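Local coordinates for protein nuclear hormone receptor HR38 (Drosophila melanogaster, PDB 1PDU) that is an orphan nuclear receptor that mediates an atypical ecdysteroid signalling pathway in the fruit fly and probably regulates transcription, at residues 50-55 / 123-128; 61-66 / 94-99; 71-74 / 80-83; 84-89 / 234-239. One frame throughout, in Å; residues are numbered along the deposited sequence.

Interaction 1 (50-55 / 123-128); sequences QQFYQL and RSFGEW
S124 meets F52 first, near the C-terminal end of helix 118-125. Its CB lies 3.8 Å from F52 CB, and OG comes within 3.8 Å of F52 CD1, obliquely to the ring. A chi1 of 52° turns this hydroxyl back along its own helix; it has a weak hydrogen bond to C121 O, while CB and OG pack against F52. The carbonyl O of S124 accepts a hydrogen bond from R218 NE of helix 204-225. F125 then provides the main aromatic contact, a T-shaped stack. F52 drives its CE1 edge at one face of the F125 ring, offset toward the rim, with CE1 of F52 3.6 Å from CE1 of F125. The ring centroids are 5.1 Å apart. The planes stand at 84° to each other. L55 touches the same F125 ring from its edge, L55 CD2 standing 4.4 Å from F125 CE1. In the helical sandwich of the nuclear receptor ligand-binding domain, this is where the long helix 45-67 is covered by the short helix that follows the two-stranded hairpin; I219 and L222 of helix 204-225 also pack on F52. After F125 the chain turns at G126 into helix 128-142, where W128 packs on L90 of helix 78-100 and hydrogen-bonds through NE1 to L211 O.

Interaction 2 (61-66 / 94-99); sequences DVIKQF and VLRLAY
V62 meets R96 through its CG1 branch, which lies 3.6 Å from NH2 of the arginine; the two side chains cross at about a right angle. CG1 is the methyl set opposite the backbone N (chi1 165°), and this places it on the side of helix 61-66 that looks at helix 94-99. One residue on, I63 makes the tightest approach: its CG1 lies 3.4 Å from R96 NE and 3.8 Å from R96 CD. The isoleucine and the arginine run past each other in opposite directions, so the aliphatic I63 chain lies alongside the inner part of the guanidinium arm. F66, a turn further, brings CB to 4.2 Å from R96 NH1, while its ring is met obliquely by the same nitrogen. Two bends in the R96 chain, at chi2 and chi3, bring the guanidinium to all three. No hydrogen bond joins the two segments; the buried guanidinium uses NE and NH2 on partners outside them, NH2 weakly on T26 OG1, and C111 also touches the side chain. The axes of 61-66 and 94-99 approach to 12.0 Å and cross at 96°, a gap that a long arginine can bridge. The segments belong to helices 45-67 and 78-100, and their nearly perpendicular crossing, close to the centre of the chain, is part of the layered helical sandwich characteristic of nuclear receptor ligand-binding domains.

Interaction 3 (71-74 / 80-83); sequences PGYF and DQEL
Q81 lies across the ring of Y73, with its CG over one face, 3.9 Å from the centroid and 18° off the ring normal: a CH-pi contact. The tyrosine chi1 of -176° swings its ring opposite the backbone N and forward over the glutamine, bringing CZ to 3.7 Å from Q81 CB and OH to 3.0 Å from the backbone O of Q81. From CG onward the glutamine chain is extended and runs past Y73 O, with Q81 CG 3.6 Å from that oxygen. Its amide ends at the rim of the F74 ring, OE1 being 3.6 Å from F74 CD1, with ring and amide planes 63° apart. The amide NE2 is hydrogen-bonded to L76 O in the intervening turn. Together the segments carry much of the nuclear receptor signature, the conserved run that links helix 45-67 to helix 78-100 and includes the Asp-Gln pair D80 and Q81. Beyond the two segments, the side chain of I158 packs against Y73, while that of E68 touches F74.

Interaction 4 (84-89 / 234-239); sequences LFQSAS and IENMFV
Q86 and N236 lay their side-chain amides almost flat on one another, the planes only 16° apart. They stack nearly face on, with Q86 NE2 3.7 Å from N236 ND2 and the methylenes alongside, Q86 CG standing 3.8 Å from N236 CB. Both amides come to this position from helices whose backbones approach closely here, 5.7 Å between the CA atoms of the pair. The glutamine chain is extended (chi2 177°) and reaches along its own helix, where NE2 makes a weak hydrogen bond to E82 OE1; the asparagine contributes a shorter arm from the opposite side. Deeper in, S89 faces M237. Its OG is 3.9 Å from both CG and CE of the methionine, so the hydroxyl sits alongside the thioether chain rather than at one end of it. M237 is stretched beyond CG, and its end touches S89 as well as L216 and I219 of helix 204-225. Q86 O, 4.2 Å from M237 CA, adds a backbone approach. Segment 234-239 lies close to the C-terminus: its short helix 232-236 is the last helix in the model, probably equivalent to the AF-2 helix (helix 12) of other nuclear receptors, here lying against helix 78-100.

Overall arrangement
Helix 78-100 supplies one side of interactions 2, 3 and 4, and helix 45-67 one side of interactions 1 and 2. Interaction 2 lies near the chain centre, about 16 Å between centres from each of interactions 1 and 3 and about 13 Å from interaction 4. F85 ties three of them: its CE1 is 3.5 Å from K64 CA, beside a cation-pi contact with the lysine, and its CB is 3.7 Å from Y73 OH. W128 CZ2 reaches V94 CG2 at 3.6 Å, joining interactions 1 and 2, and Y53 CD1 meets I234 CG1 at 4.0 Å, joining 1 and 4. Interactions 1 and 3 do not touch, their nearest atoms about 17 Å apart.

Interaction 1 (50-55 / 123-128)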
loop_
_atom_site.group_PDB
_atom_site.type_symbol
_atom_site.label_atom_id
_atom_site.label_comp_id
_atom_site.label_asym_id
_atom_site.label_seq_id
_atom_site.Cartn_x
_atom_site.Cartn_y
_atom_site.Cartn_z
ATOM N N GLN A 50 4.039 19.950 -2.732
ATOM C CA GLN A 50 2.692 20.001 -3.280
ATOM C C GLN A 50 2.440 18.707 -4.062
ATOM O O GLN A 50 1.463 17.997 -3.818
ATOM C CB GLN A 50 2.582 21.221 -4.204
ATOM C CG GLN A 50 1.386 21.244 -5.150
ATOM C CD GLN A 50 0.064 21.114 -4.431
ATOM O OE1 GLN A 50 -0.092 21.608 -3.314
ATOM N NE2 GLN A 50 -0.904 20.458 -5.072
ATOM N N GLN A 51 3.348 18.412 -4.987
ATOM C CA GLN A 51 3.273 17.224 -5.831
ATOM C C GLN A 51 3.228 15.929 -5.036
ATOM O O GLN A 51 2.496 15.001 -5.387
ATOM C CB GLN A 51 4.470 17.196 -6.780
ATOM C CG GLN A 51 4.788 15.821 -7.363
ATOM C CD GLN A 51 5.906 15.874 -8.392
ATOM O OE1 GLN A 51 5.688 16.238 -9.552
ATOM N NE2 GLN A 51 7.116 15.524 -7.965
ATOM N N PHE A 52 4.019 15.872 -3.968
ATOM C CA PHE A 52 4.075 14.695 -3.115
ATOM C C PHE A 52 2.728 14.469 -2.431
ATOM O O PHE A 52 2.196 13.366 -2.429
ATOM C CB PHE A 52 5.180 14.863 -2.066
ATOM C CG PHE A 52 5.211 13.769 -1.041
ATOM C CD1 PHE A 52 5.663 12.497 -1.378
ATOM C CD2 PHE A 52 4.708 13.990 0.230
ATOM C CE1 PHE A 52 5.604 11.444 -0.459
ATOM C CE2 PHE A 52 4.639 12.956 1.160
ATOM C CZ PHE A 52 5.087 11.673 0.814
ATOM N N TYR A 53 2.171 15.519 -1.848
ATOM C CA TYR A 53 0.889 15.378 -1.180
ATOM C C TYR A 53 -0.170 14.880 -2.160
ATOM O O TYR A 53 -0.919 13.946 -1.864
ATOM C CB TYR A 53 0.451 16.716 -0.564
ATOM C CG TYR A 53 1.173 17.067 0.722
ATOM C CD1 TYR A 53 1.772 16.072 1.500
ATOM C CD2 TYR A 53 1.248 18.388 1.169
ATOM C CE1 TYR A 53 2.434 16.380 2.687
ATOM C CE2 TYR A 53 1.907 18.712 2.364
ATOM C CZ TYR A 53 2.500 17.698 3.115
ATOM O OH TYR A 53 3.170 17.990 4.286
ATOM N N GLN A 54 -0.212 15.519 -3.326
ATOM C CA GLN A 54 -1.159 15.202 -4.386
ATOM C C GLN A 54 -1.043 13.740 -4.792
ATOM O O GLN A 54 -2.037 13.026 -4.896
ATOM C CB GLN A 54 -0.875 16.085 -5.601
ATOM C CG GLN A 54 -1.958 16.040 -6.654
ATOM C CD GLN A 54 -3.297 16.433 -6.070
ATOM O OE1 GLN A 54 -3.439 17.512 -5.473
ATOM N NE2 GLN A 54 -4.291 15.558 -6.229
ATOM N N LEU A 55 0.195 13.325 -5.029
ATOM C CA LEU A 55 0.529 11.968 -5.417
ATOM C C LEU A 55 0.048 10.988 -4.354
ATOM O O LEU A 55 -0.603 9.987 -4.654
ATOM C CB LEU A 55 2.043 11.860 -5.580
ATOM C CG LEU A 55 2.632 10.480 -5.819
ATOM C CD1 LEU A 55 2.109 9.938 -7.144
ATOM C CD2 LEU A 55 4.151 10.581 -5.836
ATOM N N ARG A 123 13.765 13.599 -3.847
ATOM C CA ARG A 123 13.639 14.963 -3.358
ATOM C C ARG A 123 12.564 15.093 -2.275
ATOM O O ARG A 123 12.767 15.765 -1.266
ATOM C CB ARG A 123 13.333 15.902 -4.527
ATOM N N SER A 124 11.421 14.447 -2.470
ATOM C CA SER A 124 10.348 14.549 -1.488
ATOM C C SER A 124 10.305 13.399 -0.485
ATOM O O SER A 124 10.031 13.622 0.697
ATOM C CB SER A 124 8.994 14.673 -2.198
ATOM O OG SER A 124 8.825 13.648 -3.161
ATOM N N PHE A 125 10.571 12.180 -0.944
ATOM C CA PHE A 125 10.561 11.024 -0.050
ATOM C C PHE A 125 11.785 11.020 0.855
ATOM O O PHE A 125 11.711 10.598 2.006
ATOM C CB PHE A 125 10.562 9.712 -0.838
ATOM C CG PHE A 125 9.235 9.339 -1.416
ATOM C CD1 PHE A 125 8.675 10.081 -2.449
ATOM C CD2 PHE A 125 8.561 8.213 -0.955
ATOM C CE1 PHE A 125 7.461 9.701 -3.022
ATOM C CE2 PHE A 125 7.340 7.818 -1.519
ATOM C CZ PHE A 125 6.791 8.561 -2.554
ATOM N N GLY A 126 12.912 11.484 0.318
ATOM C CA GLY A 126 14.147 11.486 1.077
ATOM C C GLY A 126 14.746 10.090 1.010
ATOM O O GLY A 126 14.388 9.303 0.126
ATOM N N GLU A 127 15.644 9.773 1.940
ATOM C CA GLU A 127 16.277 8.457 1.966
ATOM C C GLU A 127 15.269 7.340 2.161
ATOM O O GLU A 127 15.532 6.187 1.828
ATOM C CB GLU A 127 17.345 8.384 3.061
ATOM C CG GLU A 127 18.746 8.724 2.564
ATOM C CD GLU A 127 19.201 7.819 1.405
ATOM O OE1 GLU A 127 19.392 6.593 1.627
ATOM O OE2 GLU A 127 19.363 8.343 0.274
ATOM N N TRP A 128 14.110 7.683 2.705
ATOM C CA TRP A 128 13.071 6.693 2.915
ATOM C C TRP A 128 12.739 5.893 1.634
ATOM O O TRP A 128 12.402 4.710 1.702
ATOM C CB TRP A 128 11.824 7.391 3.447
ATOM C CG TRP A 128 10.649 6.508 3.576
ATOM C CD1 TRP A 128 10.619 5.263 4.122
ATOM C CD2 TRP A 128 9.308 6.818 3.201
ATOM N NE1 TRP A 128 9.341 4.777 4.117
ATOM C CE2 TRP A 128 8.513 5.712 3.556
ATOM C CE3 TRP A 128 8.699 7.928 2.602
ATOM C CZ2 TRP A 128 7.135 5.678 3.333
ATOM C CZ3 TRP A 128 7.324 7.896 2.380
ATOM C CH2 TRP A 128 6.558 6.775 2.746
#

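Interaction 2 (61-66 / 94-99)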
loop_
_atom_site.group_PDB
_atom_site.type_symbol
_atom_site.label_atom_id
_atom_site.label_comp_id
_atom_site.label_asym_id
_atom_site.label_seq_id
_atom_site.Cartn_x
_atom_site.Cartn_y
_atom_site.Cartn_z
ATOM N N ASP A 61 -6.830 7.519 -2.577
ATOM C CA ASP A 61 -8.214 7.505 -3.039
ATOM C C ASP A 61 -8.442 6.228 -3.836
ATOM O O ASP A 61 -9.486 5.593 -3.725
ATOM C CB ASP A 61 -8.510 8.708 -3.937
ATOM C CG ASP A 61 -8.640 9.999 -3.157
ATOM O OD1 ASP A 61 -9.158 9.953 -2.018
ATOM O OD2 ASP A 61 -8.236 11.063 -3.688
ATOM N N VAL A 62 -7.452 5.861 -4.645
ATOM C CA VAL A 62 -7.539 4.651 -5.451
ATOM C C VAL A 62 -7.488 3.443 -4.539
ATOM O O VAL A 62 -8.227 2.487 -4.726
ATOM C CB VAL A 62 -6.396 4.556 -6.488
ATOM C CG1 VAL A 62 -6.319 3.142 -7.043
ATOM C CG2 VAL A 62 -6.647 5.537 -7.628
ATOM N N ILE A 63 -6.610 3.480 -3.549
ATOM C CA ILE A 63 -6.516 2.373 -2.609
ATOM C C ILE A 63 -7.855 2.254 -1.869
ATOM O O ILE A 63 -8.258 1.169 -1.455
ATOM C CB ILE A 63 -5.377 2.614 -1.620
ATOM C CG1 ILE A 63 -4.042 2.473 -2.353
ATOM C CG2 ILE A 63 -5.483 1.655 -0.436
ATOM C CD1 ILE A 63 -2.889 3.085 -1.583
ATOM N N LYS A 64 -8.551 3.374 -1.722
ATOM C CA LYS A 64 -9.845 3.371 -1.052
ATOM C C LYS A 64 -10.821 2.508 -1.867
ATOM O O LYS A 64 -11.658 1.801 -1.308
ATOM C CB LYS A 64 -10.363 4.815 -0.919
ATOM C CG LYS A 64 -11.644 4.984 -0.098
ATOM C CD LYS A 64 -11.462 4.522 1.342
ATOM C CE LYS A 64 -12.766 4.623 2.120
ATOM N NZ LYS A 64 -12.726 3.855 3.412
ATOM N N GLN A 65 -10.694 2.562 -3.190
ATOM C CA GLN A 65 -11.552 1.783 -4.078
ATOM C C GLN A 65 -11.320 0.290 -3.893
ATOM O O GLN A 65 -12.262 -0.495 -3.958
ATOM C CB GLN A 65 -11.292 2.152 -5.541
ATOM C CG GLN A 65 -11.799 3.523 -5.951
ATOM C CD GLN A 65 -11.375 3.905 -7.369
ATOM O OE1 GLN A 65 -11.765 4.953 -7.880
ATOM N NE2 GLN A 65 -10.568 3.055 -8.004
ATOM N N PHE A 66 -10.067 -0.103 -3.674
ATOM C CA PHE A 66 -9.736 -1.510 -3.480
ATOM C C PHE A 66 -10.282 -2.049 -2.162
ATOM O O PHE A 66 -10.767 -3.178 -2.090
ATOM C CB PHE A 66 -8.220 -1.700 -3.528
ATOM C CG PHE A 66 -7.747 -2.977 -2.902
ATOM C CD1 PHE A 66 -7.393 -3.015 -1.558
ATOM C CD2 PHE A 66 -7.656 -4.145 -3.655
ATOM C CE1 PHE A 66 -6.954 -4.196 -0.972
ATOM C CE2 PHE A 66 -7.218 -5.336 -3.082
ATOM C CZ PHE A 66 -6.863 -5.363 -1.736
ATOM N N VAL A 94 2.653 2.204 0.371
ATOM C CA VAL A 94 4.017 1.709 0.270
ATOM C C VAL A 94 4.078 0.282 -0.272
ATOM O O VAL A 94 4.956 -0.047 -1.073
ATOM C CB VAL A 94 4.729 1.798 1.644
ATOM C CG1 VAL A 94 6.108 1.204 1.564
ATOM C CG2 VAL A 94 4.841 3.267 2.065
ATOM N N LEU A 95 3.133 -0.554 0.146
ATOM C CA LEU A 95 3.091 -1.937 -0.306
ATOM C C LEU A 95 2.867 -2.026 -1.815
ATOM O O LEU A 95 3.573 -2.764 -2.502
ATOM C CB LEU A 95 1.991 -2.711 0.429
ATOM C CG LEU A 95 1.903 -4.197 0.058
ATOM C CD1 LEU A 95 3.196 -4.898 0.447
ATOM C CD2 LEU A 95 0.713 -4.842 0.754
ATOM N N ARG A 96 1.901 -1.276 -2.336
ATOM C CA ARG A 96 1.628 -1.304 -3.770
ATOM C C ARG A 96 2.795 -0.737 -4.539
ATOM O O ARG A 96 3.188 -1.261 -5.587
ATOM C CB ARG A 96 0.355 -0.515 -4.102
ATOM C CG ARG A 96 -0.902 -1.378 -3.984
ATOM C CD ARG A 96 -2.065 -0.605 -3.439
ATOM N NE ARG A 96 -2.827 0.065 -4.484
ATOM C CZ ARG A 96 -3.839 -0.490 -5.145
ATOM N NH1 ARG A 96 -4.211 -1.736 -4.874
ATOM N NH2 ARG A 96 -4.498 0.217 -6.056
ATOM N N LEU A 97 3.352 0.339 -4.007
ATOM C CA LEU A 97 4.483 0.985 -4.637
ATOM C C LEU A 97 5.645 0.011 -4.762
ATOM O O LEU A 97 6.208 -0.148 -5.840
ATOM C CB LEU A 97 4.907 2.202 -3.814
ATOM C CG LEU A 97 6.139 2.958 -4.299
ATOM C CD1 LEU A 97 6.000 3.279 -5.779
ATOM C CD2 LEU A 97 6.297 4.228 -3.466
ATOM N N ALA A 98 5.986 -0.645 -3.657
ATOM C CA ALA A 98 7.099 -1.586 -3.635
ATOM C C ALA A 98 6.867 -2.818 -4.501
ATOM O O ALA A 98 7.800 -3.315 -5.134
ATOM C CB ALA A 98 7.401 -2.005 -2.207
ATOM N N TYR A 99 5.630 -3.310 -4.530
ATOM C CA TYR A 99 5.296 -4.491 -5.324
ATOM C C TYR A 99 5.483 -4.270 -6.821
ATOM O O TYR A 99 6.054 -5.111 -7.515
ATOM C CB TYR A 99 3.855 -4.904 -5.074
ATOM C CG TYR A 99 3.491 -6.238 -5.695
ATOM C CD1 TYR A 99 4.219 -7.384 -5.383
ATOM C CD2 TYR A 99 2.411 -6.359 -6.567
ATOM C CE1 TYR A 99 3.878 -8.620 -5.916
ATOM C CE2 TYR A 99 2.061 -7.594 -7.114
ATOM C CZ TYR A 99 2.801 -8.720 -6.781
ATOM O OH TYR A 99 2.487 -9.953 -7.305
#

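Interaction 3 (71-74 / 80-83)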
loop_
_atom_site.group_PDB
_atom_site.type_symbol
_atom_site.label_atom_id
_atom_site.label_comp_id
_atom_site.label_asym_id
_atom_site.label_seq_id
_atom_site.Cartn_x
_atom_site.Cartn_y
_atom_site.Cartn_z
ATOM N N PRO A 71 -14.859 -8.049 -0.079
ATOM C CA PRO A 71 -16.109 -8.568 0.479
ATOM C C PRO A 71 -16.070 -8.627 2.001
ATOM O O PRO A 71 -15.092 -9.083 2.586
ATOM C CB PRO A 71 -16.251 -9.935 -0.192
ATOM C CG PRO A 71 -14.860 -10.296 -0.571
ATOM C CD PRO A 71 -14.236 -9.014 -0.999
ATOM N N GLY A 72 -17.127 -8.122 2.631
ATOM C CA GLY A 72 -17.206 -8.116 4.081
ATOM C C GLY A 72 -16.769 -6.804 4.710
ATOM O O GLY A 72 -17.027 -6.559 5.893
ATOM N N TYR A 73 -16.105 -5.957 3.929
ATOM C CA TYR A 73 -15.634 -4.674 4.438
ATOM C C TYR A 73 -16.795 -3.751 4.775
ATOM O O TYR A 73 -16.806 -3.114 5.828
ATOM C CB TYR A 73 -14.736 -3.990 3.407
ATOM C CG TYR A 73 -14.113 -2.687 3.873
ATOM C CD1 TYR A 73 -13.151 -2.673 4.880
ATOM C CD2 TYR A 73 -14.443 -1.478 3.265
ATOM C CE1 TYR A 73 -12.524 -1.488 5.264
ATOM C CE2 TYR A 73 -13.819 -0.286 3.642
ATOM C CZ TYR A 73 -12.858 -0.303 4.638
ATOM O OH TYR A 73 -12.201 0.855 4.981
ATOM N N PHE A 74 -17.766 -3.677 3.874
ATOM C CA PHE A 74 -18.928 -2.824 4.086
ATOM C C PHE A 74 -19.858 -3.361 5.158
ATOM O O PHE A 74 -20.832 -2.706 5.524
ATOM C CB PHE A 74 -19.702 -2.618 2.782
ATOM C CG PHE A 74 -19.103 -1.570 1.886
ATOM C CD1 PHE A 74 -18.569 -0.400 2.426
ATOM C CD2 PHE A 74 -19.116 -1.725 0.502
ATOM C CE1 PHE A 74 -18.061 0.606 1.608
ATOM C CE2 PHE A 74 -18.612 -0.722 -0.333
ATOM C CZ PHE A 74 -18.083 0.448 0.227
ATOM N N ASP A 80 -15.314 1.711 12.011
ATOM C CA ASP A 80 -14.199 0.776 11.919
ATOM C C ASP A 80 -13.552 0.830 10.535
ATOM O O ASP A 80 -12.334 0.715 10.410
ATOM C CB ASP A 80 -14.660 -0.645 12.249
ATOM C CG ASP A 80 -15.030 -0.812 13.722
ATOM O OD1 ASP A 80 -14.535 -0.032 14.569
ATOM O OD2 ASP A 80 -15.810 -1.734 14.037
ATOM N N GLN A 81 -14.369 1.013 9.501
ATOM C CA GLN A 81 -13.867 1.131 8.138
ATOM C C GLN A 81 -12.883 2.300 8.100
ATOM O O GLN A 81 -11.762 2.174 7.608
ATOM C CB GLN A 81 -15.007 1.433 7.166
ATOM C CG GLN A 81 -15.896 0.263 6.820
ATOM C CD GLN A 81 -17.091 0.681 5.975
ATOM O OE1 GLN A 81 -16.956 1.452 5.027
ATOM N NE2 GLN A 81 -18.263 0.168 6.314
ATOM N N GLU A 82 -13.327 3.438 8.623
ATOM C CA GLU A 82 -12.528 4.650 8.657
ATOM C C GLU A 82 -11.250 4.443 9.468
ATOM O O GLU A 82 -10.153 4.780 9.023
ATOM C CB GLU A 82 -13.358 5.788 9.258
ATOM C CG GLU A 82 -12.663 7.142 9.301
ATOM C CD GLU A 82 -13.426 8.166 10.134
ATOM O OE1 GLU A 82 -12.915 9.304 10.305
ATOM O OE2 GLU A 82 -14.537 7.829 10.621
ATOM N N LEU A 83 -11.388 3.887 10.662
ATOM C CA LEU A 83 -10.227 3.658 11.493
ATOM C C LEU A 83 -9.243 2.735 10.783
ATOM O O LEU A 83 -8.056 3.042 10.688
ATOM C CB LEU A 83 -10.643 3.058 12.828
ATOM C CG LEU A 83 -9.494 2.784 13.798
ATOM C CD1 LEU A 83 -8.678 4.052 13.979
ATOM C CD2 LEU A 83 -10.043 2.305 15.138
#

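Interaction 4 (84-89 / 234-239)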
loop_
_atom_site.group_PDB
_atom_site.type_symbol
_atom_site.label_atom_id
_atom_site.label_comp_id
_atom_site.label_asym_id
_atom_site.label_seq_id
_atom_site.Cartn_x
_atom_site.Cartn_y
_atom_site.Cartn_z
ATOM N N LEU A 84 -9.736 1.605 10.282
ATOM C CA LEU A 84 -8.872 0.660 9.580
ATOM C C LEU A 84 -8.207 1.304 8.361
ATOM O O LEU A 84 -7.011 1.142 8.138
ATOM C CB LEU A 84 -9.672 -0.575 9.136
ATOM C CG LEU A 84 -10.158 -1.521 10.247
ATOM C CD1 LEU A 84 -10.947 -2.659 9.645
ATOM C CD2 LEU A 84 -8.967 -2.065 11.021
ATOM N N PHE A 85 -8.978 2.055 7.583
ATOM C CA PHE A 85 -8.424 2.674 6.387
ATOM C C PHE A 85 -7.362 3.721 6.659
ATOM O O PHE A 85 -6.286 3.699 6.059
ATOM C CB PHE A 85 -9.505 3.310 5.528
ATOM C CG PHE A 85 -8.997 3.745 4.199
ATOM C CD1 PHE A 85 -8.719 2.799 3.215
ATOM C CD2 PHE A 85 -8.711 5.086 3.952
ATOM C CE1 PHE A 85 -8.155 3.184 1.992
ATOM C CE2 PHE A 85 -8.147 5.482 2.740
ATOM C CZ PHE A 85 -7.867 4.531 1.755
ATOM N N GLN A 86 -7.669 4.643 7.556
ATOM C CA GLN A 86 -6.731 5.695 7.901
ATOM C C GLN A 86 -5.452 5.087 8.459
ATOM O O GLN A 86 -4.353 5.552 8.156
ATOM C CB GLN A 86 -7.374 6.653 8.916
ATOM C CG GLN A 86 -8.591 7.379 8.357
ATOM C CD GLN A 86 -9.283 8.283 9.369
ATOM O OE1 GLN A 86 -8.869 8.357 10.534
ATOM N NE2 GLN A 86 -10.333 8.973 8.935
ATOM N N SER A 87 -5.601 4.031 9.250
ATOM C CA SER A 87 -4.455 3.360 9.863
ATOM C C SER A 87 -3.541 2.588 8.910
ATOM O O SER A 87 -2.384 2.341 9.240
ATOM C CB SER A 87 -4.929 2.400 10.962
ATOM O OG SER A 87 -5.503 3.111 12.047
ATOM N N ALA A 88 -4.044 2.219 7.735
ATOM C CA ALA A 88 -3.239 1.448 6.794
ATOM C C ALA A 88 -2.972 2.127 5.456
ATOM O O ALA A 88 -2.224 1.596 4.622
ATOM C CB ALA A 88 -3.902 0.088 6.541
ATOM N N SER A 89 -3.565 3.294 5.252
ATOM C CA SER A 89 -3.405 3.972 3.982
ATOM C C SER A 89 -1.952 4.120 3.555
ATOM O O SER A 89 -1.614 3.812 2.415
ATOM C CB SER A 89 -4.117 5.327 4.011
ATOM O OG SER A 89 -3.681 6.115 5.099
ATOM N N ILE A 234 -3.671 13.180 4.658
ATOM C CA ILE A 234 -2.324 13.063 5.199
ATOM C C ILE A 234 -2.340 13.207 6.718
ATOM O O ILE A 234 -1.557 12.567 7.414
ATOM C CB ILE A 234 -1.380 14.122 4.588
ATOM C CG1 ILE A 234 -1.168 13.832 3.104
ATOM C CG2 ILE A 234 -0.043 14.105 5.290
ATOM C CD1 ILE A 234 -0.488 12.510 2.834
ATOM N N GLU A 235 -3.231 14.049 7.230
ATOM C CA GLU A 235 -3.349 14.247 8.675
ATOM C C GLU A 235 -3.942 13.004 9.334
ATOM O O GLU A 235 -3.658 12.714 10.503
ATOM C CB GLU A 235 -4.250 15.442 8.983
ATOM C CG GLU A 235 -3.648 16.795 8.661
ATOM C CD GLU A 235 -2.701 17.273 9.736
ATOM O OE1 GLU A 235 -2.486 16.520 10.715
ATOM O OE2 GLU A 235 -2.179 18.403 9.598
ATOM N N ASN A 236 -4.783 12.285 8.592
ATOM C CA ASN A 236 -5.404 11.074 9.119
ATOM C C ASN A 236 -4.342 10.016 9.421
ATOM O O ASN A 236 -4.498 9.222 10.352
ATOM C CB ASN A 236 -6.419 10.491 8.127
ATOM C CG ASN A 236 -7.601 11.418 7.874
ATOM O OD1 ASN A 236 -7.882 12.322 8.667
ATOM N ND2 ASN A 236 -8.313 11.182 6.767
ATOM N N MET A 237 -3.266 10.011 8.635
ATOM C CA MET A 237 -2.183 9.048 8.818
ATOM C C MET A 237 -1.538 9.218 10.178
ATOM O O MET A 237 -0.947 8.284 10.707
ATOM C CB MET A 237 -1.107 9.233 7.751
ATOM C CG MET A 237 -1.610 9.160 6.334
ATOM S SD MET A 237 -0.289 9.432 5.178
ATOM C CE MET A 237 -0.939 8.638 3.799
ATOM N N PHE A 238 -1.660 10.412 10.744
ATOM C CA PHE A 238 -1.058 10.695 12.032
ATOM C C PHE A 238 -1.965 10.433 13.217
ATOM O O PHE A 238 -1.510 10.456 14.362
ATOM C CB PHE A 238 -0.568 12.142 12.063
ATOM C CG PHE A 238 0.657 12.378 11.232
ATOM C CD1 PHE A 238 1.917 12.103 11.739
ATOM C CD2 PHE A 238 0.547 12.854 9.934
ATOM C CE1 PHE A 238 3.055 12.300 10.969
ATOM C CE2 PHE A 238 1.681 13.055 9.151
ATOM C CZ PHE A 238 2.941 12.777 9.674
ATOM N N VAL A 239 -3.245 10.187 12.955
ATOM C CA VAL A 239 -4.187 9.905 14.036
ATOM C C VAL A 239 -3.772 8.613 14.738
ATOM O O VAL A 239 -4.052 8.425 15.921
ATOM C CB VAL A 239 -5.632 9.759 13.507
ATOM C CG1 VAL A 239 -6.548 9.287 14.618
ATOM C CG2 VAL A 239 -6.125 11.097 12.968
#